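EvdO2 (Micromonospora carbonacea, PDB 4XAB) probably acts as a metal-dependent oxygenase with a double-stranded beta-helix fold, carrying out an oxidative cyclization in orthosomycin biosynthesis. Local coordinates at residues R21-L26 with Y162-H167; A115-P120 with P225-V230; L144-T149 with G204-H209; S157-Y162 with A198-P203. One frame throughout, in Å; residues are numbered along the deposited sequence.

Contact 1: R21-L26 with Y162-H167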
loop_
_atom_site.group_PDB
_atom_site.type_symbol
_atom_site.label_atom_id
_atom_site.label_comp_id
_atom_site.label_asym_id
_atom_site.label_seq_id
_atom_site.Cartn_x
_atom_site.Cartn_y
_atom_site.Cartn_z
ATOM N N ARG A 21 12.579 -8.517 -8.917
ATOM C CA ARG A 21 11.261 -9.076 -8.657
ATOM C C ARG A 21 10.144 -8.043 -8.618
ATOM O O ARG A 21 8.989 -8.385 -8.826
ATOM C CB ARG A 21 11.280 -9.850 -7.334
ATOM C CG ARG A 21 12.392 -10.876 -7.237
ATOM C CD ARG A 21 12.120 -11.843 -6.096
ATOM N NE ARG A 21 11.322 -12.974 -6.555
ATOM C CZ ARG A 21 10.718 -13.844 -5.752
ATOM N NH1 ARG A 21 10.807 -13.696 -4.436
ATOM N NH2 ARG A 21 10.019 -14.851 -6.265
ATOM N N GLY A 22 10.487 -6.788 -8.349
ATOM C CA GLY A 22 9.499 -5.725 -8.284
ATOM C C GLY A 22 8.923 -5.470 -6.903
ATOM O O GLY A 22 8.036 -4.618 -6.735
ATOM N N PHE A 23 9.390 -6.245 -5.930
ATOM C CA PHE A 23 8.999 -6.064 -4.540
ATOM C C PHE A 23 10.121 -6.516 -3.620
ATOM O O PHE A 23 11.038 -7.232 -4.031
ATOM C CB PHE A 23 7.727 -6.848 -4.220
ATOM C CG PHE A 23 7.917 -8.327 -4.270
ATOM C CD1 PHE A 23 8.181 -9.050 -3.110
ATOM C CD2 PHE A 23 7.843 -9.000 -5.476
ATOM C CE1 PHE A 23 8.366 -10.410 -3.171
ATOM C CE2 PHE A 23 8.030 -10.353 -5.546
ATOM C CZ PHE A 23 8.295 -11.067 -4.392
ATOM N N ALA A 24 10.028 -6.115 -2.361
ATOM C CA ALA A 24 11.025 -6.563 -1.381
ATOM C C ALA A 24 10.435 -6.539 -0.006
ATOM O O ALA A 24 9.590 -5.694 0.297
ATOM C CB ALA A 24 12.252 -5.690 -1.435
ATOM N N ILE A 25 10.890 -7.467 0.824
ATOM C CA ILE A 25 10.496 -7.527 2.216
ATOM C C ILE A 25 11.576 -6.925 3.093
ATOM O O ILE A 25 12.749 -7.278 2.965
ATOM C CB ILE A 25 10.253 -8.975 2.674
ATOM C CG1 ILE A 25 9.017 -9.546 1.984
ATOM C CG2 ILE A 25 10.112 -9.026 4.196
ATOM C CD1 ILE A 25 8.706 -10.978 2.412
ATOM N N LEU A 26 11.170 -6.015 3.967
ATOM C CA LEU A 26 12.068 -5.450 4.966
ATOM C C LEU A 26 11.560 -5.870 6.336
ATOM O O LEU A 26 10.520 -5.389 6.775
ATOM C CB LEU A 26 12.105 -3.942 4.849
ATOM C CG LEU A 26 12.304 -3.374 3.447
ATOM C CD1 LEU A 26 12.208 -1.861 3.475
ATOM C CD2 LEU A 26 13.640 -3.830 2.911
ATOM N N TYR A 162 2.370 -10.845 -4.417
ATOM C CA TYR A 162 2.877 -10.205 -5.632
ATOM C C TYR A 162 3.054 -11.150 -6.807
ATOM O O TYR A 162 3.222 -12.351 -6.627
ATOM C CB TYR A 162 4.233 -9.559 -5.356
ATOM C CG TYR A 162 4.190 -8.452 -4.355
ATOM C CD1 TYR A 162 4.665 -8.642 -3.067
ATOM C CD2 TYR A 162 3.698 -7.211 -4.697
ATOM C CE1 TYR A 162 4.655 -7.621 -2.155
ATOM C CE2 TYR A 162 3.662 -6.195 -3.796
ATOM C CZ TYR A 162 4.141 -6.399 -2.514
ATOM O OH TYR A 162 4.120 -5.363 -1.609
ATOM N N LEU A 163 3.048 -10.588 -8.018
ATOM C CA LEU A 163 3.488 -11.325 -9.200
ATOM C C LEU A 163 4.927 -10.942 -9.511
ATOM O O LEU A 163 5.167 -9.871 -10.064
ATOM C CB LEU A 163 2.601 -11.021 -10.416
ATOM C CG LEU A 163 3.008 -11.848 -11.636
ATOM C CD1 LEU A 163 2.564 -13.281 -11.452
ATOM C CD2 LEU A 163 2.443 -11.265 -12.934
ATOM N N PRO A 164 5.893 -11.803 -9.142
ATOM C CA PRO A 164 7.305 -11.459 -9.342
ATOM C C PRO A 164 7.618 -11.148 -10.796
ATOM O O PRO A 164 7.232 -11.915 -11.684
ATOM C CB PRO A 164 8.049 -12.722 -8.893
ATOM C CG PRO A 164 7.097 -13.422 -7.960
ATOM C CD PRO A 164 5.728 -13.140 -8.532
ATOM N N GLY A 165 8.309 -10.035 -11.021
ATOM C CA GLY A 165 8.751 -9.683 -12.351
ATOM C C GLY A 165 7.701 -8.932 -13.135
ATOM O O GLY A 165 7.974 -8.445 -14.233
ATOM N N GLY A 166 6.501 -8.810 -12.567
ATOM C CA GLY A 166 5.386 -8.213 -13.294
ATOM C C GLY A 166 5.556 -6.740 -13.604
ATOM O O GLY A 166 4.853 -6.188 -14.458
ATOM N N HIS A 167 6.468 -6.085 -12.897
ATOM C CA HIS A 167 6.727 -4.672 -13.144
ATOM C C HIS A 167 7.457 -4.440 -14.470
ATOM O O HIS A 167 7.568 -3.296 -14.906
ATOM C CB HIS A 167 7.526 -4.052 -11.991
ATOM C CG HIS A 167 8.876 -4.665 -11.790
ATOM N ND1 HIS A 167 9.087 -6.027 -11.814
ATOM C CD2 HIS A 167 10.090 -4.099 -11.587
ATOM C CE1 HIS A 167 10.372 -6.276 -11.615
ATOM N NE2 HIS A 167 10.997 -5.124 -11.464
#
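The carbonyl oxygen of Arg21 is gripped twice from across the contact: Gly165 N donates to Arg21 O at 2.8 Å, almost straight (177° at the hydrogen), and Pro164 CA sends a weaker C-H toward the same oxygen at 3.5 Å. The amide, above the carbonyl plane, belongs to a type II beta turn from Leu163 to Gly166, which this double-stranded beta-helix protein lays against the junction of helix 12-21 and strand 23-26.

Gly22 turns that corner with positive phi, and its CA lies over the centre of the His167 imidazole, 3.4 Å from the ring centroid. A CB on Gly22 would run into His167 ND1. The ring's NE2 hydrogen-bonds to Arg19 O.

Further along, the rings of Phe23 and Tyr162 are nearly parallel (13°) but slid apart, with centroids 4.6 Å apart. Overlap is therefore mostly ring on methylene: Phe23 CB sits above the middle of the Tyr162 ring at 3.7 Å from its centroid, while Tyr162 CB lies over the Phe23 face. Phe23 reaches this position with CG between its backbone N and carbonyl carbon (chi1 67°). An alanine here would keep CB over the Tyr162 ring but lose the phenyl lying against Tyr162 CD1 and CB, and would probably leave Tyr162, hydrogen-bonded through OH to His209 ND1, less firmly placed.

Pro164 borders the Phe23 ring at its edge, with CG 4.0 Å from Phe23 CE2. The Arg21 chain bends at chi3, and Phe23 CZ lies over one face of its guanidinium, toward the rim, while Arg21 NH2 ends 3.7 Å from Pro164 CG.

Contact 2: A115-P120 with P225-V230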
loop_
_atom_site.group_PDB
_atom_site.type_symbol
_atom_site.label_atom_id
_atom_site.label_comp_id
_atom_site.label_asym_id
_atom_site.label_seq_id
_atom_site.Cartn_x
_atom_site.Cartn_y
_atom_site.Cartn_z
ATOM N N ALA A 115 -3.282 5.522 5.120
ATOM C CA ALA A 115 -3.560 4.655 6.260
ATOM C C ALA A 115 -4.669 3.681 5.921
ATOM O O ALA A 115 -5.676 4.052 5.311
ATOM C CB ALA A 115 -3.925 5.473 7.480
ATOM N N ILE A 116 -4.472 2.434 6.328
ATOM C CA ILE A 116 -5.416 1.365 6.055
ATOM C C ILE A 116 -5.666 0.577 7.322
ATOM O O ILE A 116 -4.726 0.237 8.040
ATOM C CB ILE A 116 -4.892 0.400 4.969
ATOM C CG1 ILE A 116 -4.641 1.141 3.659
ATOM C CG2 ILE A 116 -5.865 -0.773 4.769
ATOM C CD1 ILE A 116 -3.763 0.356 2.708
ATOM N N LEU A 117 -6.937 0.304 7.608
ATOM C CA LEU A 117 -7.279 -0.650 8.653
ATOM C C LEU A 117 -8.226 -1.699 8.071
ATOM O O LEU A 117 -9.285 -1.355 7.556
ATOM C CB LEU A 117 -7.911 0.067 9.856
ATOM C CG LEU A 117 -8.256 -0.757 11.099
ATOM C CD1 LEU A 117 -8.227 0.132 12.325
ATOM C CD2 LEU A 117 -9.622 -1.423 10.970
ATOM N N LYS A 118 -7.819 -2.967 8.132
ATOM C CA LYS A 118 -8.678 -4.088 7.759
ATOM C C LYS A 118 -9.365 -4.609 8.999
ATOM O O LYS A 118 -8.713 -5.215 9.850
ATOM C CB LYS A 118 -7.887 -5.231 7.119
ATOM C CG LYS A 118 -7.253 -4.916 5.800
ATOM C CD LYS A 118 -6.632 -6.173 5.213
ATOM C CE LYS A 118 -7.675 -7.226 4.892
ATOM N NZ LYS A 118 -8.361 -6.931 3.604
ATOM N N PRO A 119 -10.682 -4.385 9.103
ATOM C CA PRO A 119 -11.468 -4.807 10.263
ATOM C C PRO A 119 -11.385 -6.310 10.470
ATOM O O PRO A 119 -11.100 -7.033 9.517
ATOM C CB PRO A 119 -12.900 -4.388 9.899
ATOM C CG PRO A 119 -12.756 -3.405 8.802
ATOM C CD PRO A 119 -11.511 -3.742 8.071
ATOM N N PRO A 120 -11.630 -6.780 11.702
ATOM C CA PRO A 120 -11.757 -8.221 11.931
ATOM C C PRO A 120 -12.822 -8.814 11.020
ATOM O O PRO A 120 -13.859 -8.181 10.808
ATOM C CB PRO A 120 -12.189 -8.322 13.403
ATOM C CG PRO A 120 -11.841 -7.006 14.010
ATOM C CD PRO A 120 -11.945 -5.994 12.909
ATOM N N PRO A 225 -8.075 -6.534 14.080
ATOM C CA PRO A 225 -7.848 -5.589 12.979
ATOM C C PRO A 225 -6.402 -5.661 12.523
ATOM O O PRO A 225 -5.527 -6.011 13.314
ATOM C CB PRO A 225 -8.163 -4.218 13.598
ATOM C CG PRO A 225 -8.741 -4.510 14.967
ATOM C CD PRO A 225 -8.223 -5.846 15.370
ATOM N N ARG A 226 -6.158 -5.354 11.254
ATOM C CA ARG A 226 -4.816 -5.358 10.713
ATOM C C ARG A 226 -4.556 -4.018 10.060
ATOM O O ARG A 226 -5.263 -3.634 9.128
ATOM C CB ARG A 226 -4.644 -6.487 9.706
ATOM C CG ARG A 226 -5.107 -7.818 10.249
ATOM C CD ARG A 226 -4.093 -8.375 11.232
ATOM N NE ARG A 226 -4.671 -9.483 11.972
ATOM C CZ ARG A 226 -3.961 -10.389 12.629
ATOM N NH1 ARG A 226 -2.637 -10.318 12.629
ATOM N NH2 ARG A 226 -4.576 -11.364 13.279
ATOM N N ARG A 227 -3.557 -3.309 10.571
ATOM C CA ARG A 227 -3.296 -1.927 10.169
ATOM C C ARG A 227 -1.998 -1.784 9.396
ATOM O O ARG A 227 -0.998 -2.420 9.712
ATOM C CB ARG A 227 -3.265 -1.028 11.407
ATOM C CG ARG A 227 -4.569 -1.066 12.197
ATOM C CD ARG A 227 -4.365 -0.673 13.654
ATOM N NE ARG A 227 -3.616 -1.670 14.419
ATOM C CZ ARG A 227 -3.375 -1.568 15.725
ATOM N NH1 ARG A 227 -3.820 -0.512 16.398
ATOM N NH2 ARG A 227 -2.688 -2.513 16.361
ATOM N N ALA A 228 -2.015 -0.939 8.372
ATOM C CA ALA A 228 -0.810 -0.669 7.604
ATOM C C ALA A 228 -0.690 0.824 7.406
ATOM O O ALA A 228 -1.695 1.528 7.292
ATOM C CB ALA A 228 -0.843 -1.393 6.255
ATOM N N TYR A 229 0.545 1.311 7.390
ATOM C CA TYR A 229 0.822 2.700 7.083
ATOM C C TYR A 229 1.661 2.697 5.820
ATOM O O TYR A 229 2.737 2.095 5.781
ATOM C CB TYR A 229 1.549 3.394 8.230
ATOM C CG TYR A 229 1.975 4.815 7.940
ATOM C CD1 TYR A 229 1.035 5.801 7.664
ATOM C CD2 TYR A 229 3.314 5.180 7.968
ATOM C CE1 TYR A 229 1.417 7.102 7.413
ATOM C CE2 TYR A 229 3.706 6.486 7.720
ATOM C CZ TYR A 229 2.754 7.439 7.445
ATOM O OH TYR A 229 3.128 8.740 7.194
ATOM N N VAL A 230 1.148 3.333 4.778
ATOM C CA VAL A 230 1.774 3.247 3.471
ATOM C C VAL A 230 2.381 4.592 3.116
ATOM O O VAL A 230 1.723 5.625 3.222
ATOM C CB VAL A 230 0.759 2.832 2.372
ATOM C CG1 VAL A 230 1.469 2.683 1.044
ATOM C CG2 VAL A 230 0.062 1.523 2.745
#
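Ile116 and Val230 make the apolar centre on one face of this strand pair, crossing obliquely with Ile116 CD1 at 4.0 Å from Val230 CG2. Ala228 lies on the same face, where Trp147 of strand 139-149 packs on both Ala228 and Val230. The side chain of Ile116 is about 5 Å from a bound imidazole and about 8 Å from the nickel ion, so this face probably lines the metal pocket.

Leu117 points to the other face. Its CG is anti to the backbone N (chi1 -176°), which lays the two methyls alongside the neighbouring strand: Leu117 CD1 meets Arg227 CG at 3.9 Å, and Leu117 CD2 meets Pro225 CB at 4.1 Å. At the strand end two prolines cross, with Pro120 CG 4.0 Å from Pro225 CD.

Between the faces runs the backbone pairing. Ile116 and Ala228 form one hydrogen-bonded pair, Lys118 and Arg226 the other, each with two N-H to O bonds. The straightest is Lys118 N to Arg226 O, 2.8 Å and 174°, although its donor stands above the carbonyl plane. Arg227 CA adds a C-H contact to Ile116 O at 3.4 Å.

The polar edge belongs to the arginines, whose ends lead away from the partner strand. Arg227 makes a salt bridge through NH2 to Asp151 OD1, and Arg226 hydrogen-bonds through NH1 to Glu152 O and through NH2 to Thr222 OG1. Strands 110-118 and 226-234, at 168° to one another, are neighbours in the larger antiparallel sheet of a double-stranded beta-helix, the cupin-type barrel of the phytanoyl-CoA dioxygenase family.

Contact 3: L144-T149 with G204-H209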
loop_
_atom_site.group_PDB
_atom_site.type_symbol
_atom_site.label_atom_id
_atom_site.label_comp_id
_atom_site.label_asym_id
_atom_site.label_seq_id
_atom_site.Cartn_x
_atom_site.Cartn_y
_atom_site.Cartn_z
ATOM N N LEU A 144 7.386 4.035 -5.996
ATOM C CA LEU A 144 7.129 2.824 -5.243
ATOM C C LEU A 144 6.309 3.146 -4.008
ATOM O O LEU A 144 6.077 4.320 -3.667
ATOM C CB LEU A 144 8.452 2.135 -4.869
ATOM C CG LEU A 144 9.559 2.936 -4.158
ATOM C CD1 LEU A 144 9.200 3.274 -2.714
ATOM C CD2 LEU A 144 10.872 2.156 -4.172
ATOM N N SER A 145 5.874 2.086 -3.348
ATOM C CA SER A 145 5.127 2.167 -2.099
ATOM C C SER A 145 5.841 1.357 -1.027
ATOM O O SER A 145 6.337 0.278 -1.309
ATOM C CB SER A 145 3.712 1.615 -2.264
ATOM O OG SER A 145 2.971 2.426 -3.160
ATOM N N ILE A 146 5.855 1.888 0.190
ATOM C CA ILE A 146 6.398 1.198 1.364
ATOM C C ILE A 146 5.254 1.012 2.353
ATOM O O ILE A 146 4.747 1.979 2.942
ATOM C CB ILE A 146 7.571 1.988 1.999
ATOM C CG1 ILE A 146 8.699 2.162 0.988
ATOM C CG2 ILE A 146 8.122 1.249 3.197
ATOM C CD1 ILE A 146 9.831 3.096 1.456
ATOM N N TRP A 147 4.832 -0.244 2.474
ATOM C CA TRP A 147 3.683 -0.696 3.246
ATOM C C TRP A 147 4.195 -1.208 4.585
ATOM O O TRP A 147 4.698 -2.322 4.643
ATOM C CB TRP A 147 2.978 -1.808 2.448
ATOM C CG TRP A 147 1.610 -2.329 2.861
ATOM C CD1 TRP A 147 0.387 -1.879 2.425
ATOM C CD2 TRP A 147 1.338 -3.478 3.685
ATOM N NE1 TRP A 147 -0.622 -2.645 2.971
ATOM C CE2 TRP A 147 -0.066 -3.631 3.743
ATOM C CE3 TRP A 147 2.143 -4.376 4.392
ATOM C CZ2 TRP A 147 -0.683 -4.648 4.487
ATOM C CZ3 TRP A 147 1.523 -5.392 5.133
ATOM C CH2 TRP A 147 0.128 -5.514 5.170
ATOM N N THR A 148 4.105 -0.393 5.636
ATOM C CA THR A 148 4.611 -0.793 6.959
ATOM C C THR A 148 3.448 -1.316 7.778
ATOM O O THR A 148 2.446 -0.615 7.942
ATOM C CB THR A 148 5.264 0.380 7.719
ATOM O OG1 THR A 148 6.374 0.893 6.974
ATOM C CG2 THR A 148 5.726 -0.057 9.123
ATOM N N THR A 149 3.560 -2.533 8.295
ATOM C CA THR A 149 2.436 -3.083 9.044
ATOM C C THR A 149 2.596 -2.768 10.527
ATOM O O THR A 149 3.712 -2.727 11.047
ATOM C CB THR A 149 2.295 -4.601 8.822
ATOM O OG1 THR A 149 1.107 -5.074 9.460
ATOM C CG2 THR A 149 3.520 -5.372 9.358
ATOM N N GLY A 204 5.960 -3.909 12.365
ATOM C CA GLY A 204 7.091 -3.052 12.054
ATOM C C GLY A 204 7.831 -3.449 10.793
ATOM O O GLY A 204 8.721 -2.723 10.349
ATOM N N GLY A 205 7.472 -4.600 10.227
ATOM C CA GLY A 205 8.004 -5.023 8.939
ATOM C C GLY A 205 7.327 -4.253 7.824
ATOM O O GLY A 205 6.302 -3.619 8.042
ATOM N N ALA A 206 7.909 -4.297 6.633
ATOM C CA ALA A 206 7.289 -3.631 5.487
ATOM C C ALA A 206 7.523 -4.406 4.226
ATOM O O ALA A 206 8.484 -5.166 4.108
ATOM C CB ALA A 206 7.820 -2.203 5.309
ATOM N N VAL A 207 6.634 -4.195 3.260
ATOM C CA VAL A 207 6.900 -4.626 1.914
ATOM C C VAL A 207 6.981 -3.368 1.065
ATOM O O VAL A 207 6.312 -2.352 1.339
ATOM C CB VAL A 207 5.824 -5.595 1.366
ATOM C CG1 VAL A 207 5.943 -6.948 2.049
ATOM C CG2 VAL A 207 4.447 -5.025 1.573
ATOM N N VAL A 208 7.860 -3.437 0.087
ATOM C CA VAL A 208 8.081 -2.333 -0.851
ATOM C C VAL A 208 7.758 -2.821 -2.259
ATOM O O VAL A 208 8.242 -3.870 -2.650
ATOM C CB VAL A 208 9.540 -1.859 -0.790
ATOM C CG1 VAL A 208 9.752 -0.643 -1.690
ATOM C CG2 VAL A 208 9.940 -1.559 0.668
ATOM N N HIS A 209 6.958 -2.087 -3.035
ATOM C CA HIS A 209 6.739 -2.523 -4.415
ATOM C C HIS A 209 6.645 -1.378 -5.398
ATOM O O HIS A 209 6.160 -0.286 -5.087
ATOM C CB HIS A 209 5.476 -3.400 -4.563
ATOM C CG HIS A 209 4.200 -2.737 -4.141
ATOM N ND1 HIS A 209 3.672 -2.886 -2.875
ATOM C CD2 HIS A 209 3.326 -1.959 -4.826
ATOM C CE1 HIS A 209 2.544 -2.204 -2.792
ATOM N NE2 HIS A 209 2.306 -1.641 -3.962
HETATM O O HOH W 1 3.513 1.119 -5.534
#
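Six backbone hydrogen bonds join the strands. Ser145 with His209 and Trp147 with Val207 are the antiparallel hydrogen-bonded pairs, two bonds each, and the shortest, Trp147 N to Val207 O at 2.8 Å, runs nearly along the C=O axis. Beyond them Thr149 N donates to Gly205 O and Gly204 N to Thr149 O, carrying the pairing into the loop before strand 206-210, where the positive phi of Gly204 suits a glycine. The strands also press close through C-H contacts, notably Ala206 CA to Trp147 O at 3.0 Å.

Apolar packing differs on the two faces. On one, Ile146 and Val208 lie side by side, with Ile146 CG1 3.9 Å from Val208 CG2. On the same face Ile146 CG2 is 4.1 Å from Ala206 CB. An alanine in place of Ile146 would probably leave Val208 and Ala206, and Cys94 of helix 89-102, less tightly packed. On the other face Val207 CG2 tucks against Trp147, touching its CB at 3.6 Å and its CE3 at 3.7 Å.

Polar and ring contacts gather at His209. Ser145 CB covers one face of its imidazole, offset toward the rim, and a water hydrogen-bonds to Ser145 OG at 2.8 Å while donating to His209 O. The ring itself is pinned by hydrogen bonds at both nitrogens, ND1 to Tyr162 OH and NE2 to Asp131 OD2. Since Asp131 is a nickel ligand, His209 is a second-shell residue that probably helps orient that carboxylate.

Strand 226-234 pairs with the other edge of strand 139-149, helix 89-102 packs on Leu144 and Ile146, and strand 160-162 meets Trp147 and Val207.

Contact 4: S157-Y162 with A198-P203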
loop_
_atom_site.group_PDB
_atom_site.type_symbol
_atom_site.label_atom_id
_atom_site.label_comp_id
_atom_site.label_asym_id
_atom_site.label_seq_id
_atom_site.Cartn_x
_atom_site.Cartn_y
_atom_site.Cartn_z
ATOM N N SER A 157 -4.658 -13.043 7.404
ATOM C CA SER A 157 -5.061 -11.743 7.935
ATOM C C SER A 157 -5.083 -10.684 6.836
ATOM O O SER A 157 -5.447 -9.536 7.075
ATOM C CB SER A 157 -4.132 -11.316 9.076
ATOM O OG SER A 157 -2.908 -10.825 8.559
ATOM N N GLY A 158 -4.686 -11.081 5.632
ATOM C CA GLY A 158 -4.708 -10.184 4.489
ATOM C C GLY A 158 -3.388 -9.532 4.109
ATOM O O GLY A 158 -3.363 -8.375 3.696
ATOM N N CYS A 159 -2.282 -10.265 4.230
ATOM C CA CYS A 159 -0.999 -9.739 3.771
ATOM C C CYS A 159 -1.014 -9.620 2.247
ATOM O O CYS A 159 -1.916 -10.127 1.586
ATOM C CB CYS A 159 0.159 -10.629 4.234
ATOM S SG CYS A 159 0.304 -12.185 3.355
ATOM N N LEU A 160 -0.024 -8.926 1.694
ATOM C CA LEU A 160 0.075 -8.737 0.251
ATOM C C LEU A 160 0.699 -9.946 -0.428
ATOM O O LEU A 160 1.537 -10.639 0.147
ATOM C CB LEU A 160 0.909 -7.488 -0.074
ATOM C CG LEU A 160 0.302 -6.184 0.458
ATOM C CD1 LEU A 160 1.069 -4.959 -0.011
ATOM C CD2 LEU A 160 -1.144 -6.087 0.050
ATOM N N HIS A 161 0.277 -10.163 -1.664
ATOM C CA HIS A 161 0.840 -11.155 -2.560
ATOM C C HIS A 161 1.271 -10.418 -3.813
ATOM O O HIS A 161 0.578 -9.501 -4.248
ATOM C CB HIS A 161 -0.185 -12.225 -2.946
ATOM C CG HIS A 161 -0.830 -12.917 -1.784
ATOM N ND1 HIS A 161 -0.874 -14.291 -1.672
ATOM C CD2 HIS A 161 -1.523 -12.432 -0.725
ATOM C CE1 HIS A 161 -1.535 -14.622 -0.576
ATOM N NE2 HIS A 161 -1.937 -13.512 0.019
ATOM N N TYR A 162 2.370 -10.845 -4.417
ATOM C CA TYR A 162 2.877 -10.205 -5.632
ATOM C C TYR A 162 3.054 -11.150 -6.807
ATOM O O TYR A 162 3.222 -12.351 -6.627
ATOM C CB TYR A 162 4.233 -9.559 -5.356
ATOM C CG TYR A 162 4.190 -8.452 -4.355
ATOM C CD1 TYR A 162 4.665 -8.642 -3.067
ATOM C CD2 TYR A 162 3.698 -7.211 -4.697
ATOM C CE1 TYR A 162 4.655 -7.621 -2.155
ATOM C CE2 TYR A 162 3.662 -6.195 -3.796
ATOM C CZ TYR A 162 4.141 -6.399 -2.514
ATOM O OH TYR A 162 4.120 -5.363 -1.609
ATOM N N ALA A 198 3.526 -14.764 -1.546
ATOM C CA ALA A 198 2.970 -14.018 -0.417
ATOM C C ALA A 198 4.070 -13.448 0.451
ATOM O O ALA A 198 5.136 -14.044 0.563
ATOM C CB ALA A 198 2.042 -14.912 0.432
ATOM N N CYS A 199 3.780 -12.317 1.090
ATOM C CA CYS A 199 4.753 -11.614 1.916
ATOM C C CYS A 199 4.255 -11.365 3.333
ATOM O O CYS A 199 3.927 -10.228 3.693
ATOM C CB CYS A 199 5.129 -10.285 1.256
ATOM S SG CYS A 199 6.104 -10.541 -0.231
ATOM N N PRO A 200 4.213 -12.423 4.156
ATOM C CA PRO A 200 3.857 -12.183 5.556
ATOM C C PRO A 200 4.917 -11.334 6.258
ATOM O O PRO A 200 6.079 -11.320 5.839
ATOM C CB PRO A 200 3.782 -13.593 6.142
ATOM C CG PRO A 200 3.474 -14.474 4.963
ATOM C CD PRO A 200 4.305 -13.863 3.859
ATOM N N LEU A 201 4.492 -10.616 7.293
ATOM C CA LEU A 201 5.343 -9.685 8.024
ATOM C C LEU A 201 5.053 -9.749 9.502
ATOM O O LEU A 201 3.936 -10.060 9.911
ATOM C CB LEU A 201 5.124 -8.250 7.560
ATOM C CG LEU A 201 5.458 -7.956 6.098
ATOM C CD1 LEU A 201 5.008 -6.553 5.768
ATOM C CD2 LEU A 201 6.960 -8.124 5.807
ATOM N N ALA A 202 6.066 -9.425 10.294
ATOM C CA ALA A 202 5.877 -9.187 11.716
ATOM C C ALA A 202 5.615 -7.692 11.900
ATOM O O ALA A 202 5.866 -6.906 10.975
ATOM C CB ALA A 202 7.108 -9.636 12.490
ATOM N N PRO A 203 5.100 -7.285 13.074
ATOM C CA PRO A 203 4.853 -5.857 13.301
ATOM C C PRO A 203 6.108 -5.012 13.094
ATOM O O PRO A 203 7.189 -5.377 13.552
ATOM C CB PRO A 203 4.404 -5.805 14.765
ATOM C CG PRO A 203 3.887 -7.160 15.052
ATOM C CD PRO A 203 4.715 -8.101 14.243
HETATM O O HOH W 2 2.279 -8.053 3.248
#
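A small three-stranded antiparallel sheet beside the metal pocket provides this contact, with strand 160-162 in its middle and strand 197-198 at one edge. Leu160 probably lines the pocket, its side chain about 4 Å from a bound imidazole and about 7 Å from the nickel ion.

His161 and Ala198 form a non-hydrogen-bonded pair. The methyl of Ala198 lies over one face of the His161 imidazole, offset toward the rim, with Ala198 CB 3.6 Å from His161 ND1. Next along, Cys199 N donates to Leu160 O at 3.0 Å, nearly along the C=O axis. The return bond is opened by a water: it accepts from Leu160 N at 2.9 Å and donates to Cys199 O at 2.8 Å.

In the double-stranded beta-helix, the water marks where the chain, from the carbonyl of Cys199 onward, parts from strand 160-162 and heads for strand 206-210 of the larger sheet. Cys199 stays in touch through its sulfur, a sulfur-aromatic contact at the edge of the Tyr162 ring: Cys199 SG lies in the ring plane, 3.7 Å from Tyr162 CD1. Cys159 SG, between its own backbone N and carbonyl carbon (chi1 74°), reaches Pro200 CG at 4.2 Å.

Contact 1 and contact 2 stand at opposite sides of the chain's centre, 21 Å between their centres, with contact 3 between them in the larger antiparallel sheet. There strand 23-26 of contact 1 borders strand 206-210, and strand 226-234 of contact 2 borders strand 139-149. Contact 4 belongs to the smaller sheet, its centre 10 Å from that of contact 3, and shares Tyr162 with contact 1. Along the chain contact 4 is nested inside contact 3, and both lie within the loop closed by contact 2, whereas contact 1 crosses all three. Both sheets of the double-stranded beta-helix are thus tied together around the nickel site formed by His129, Asp131 and His215.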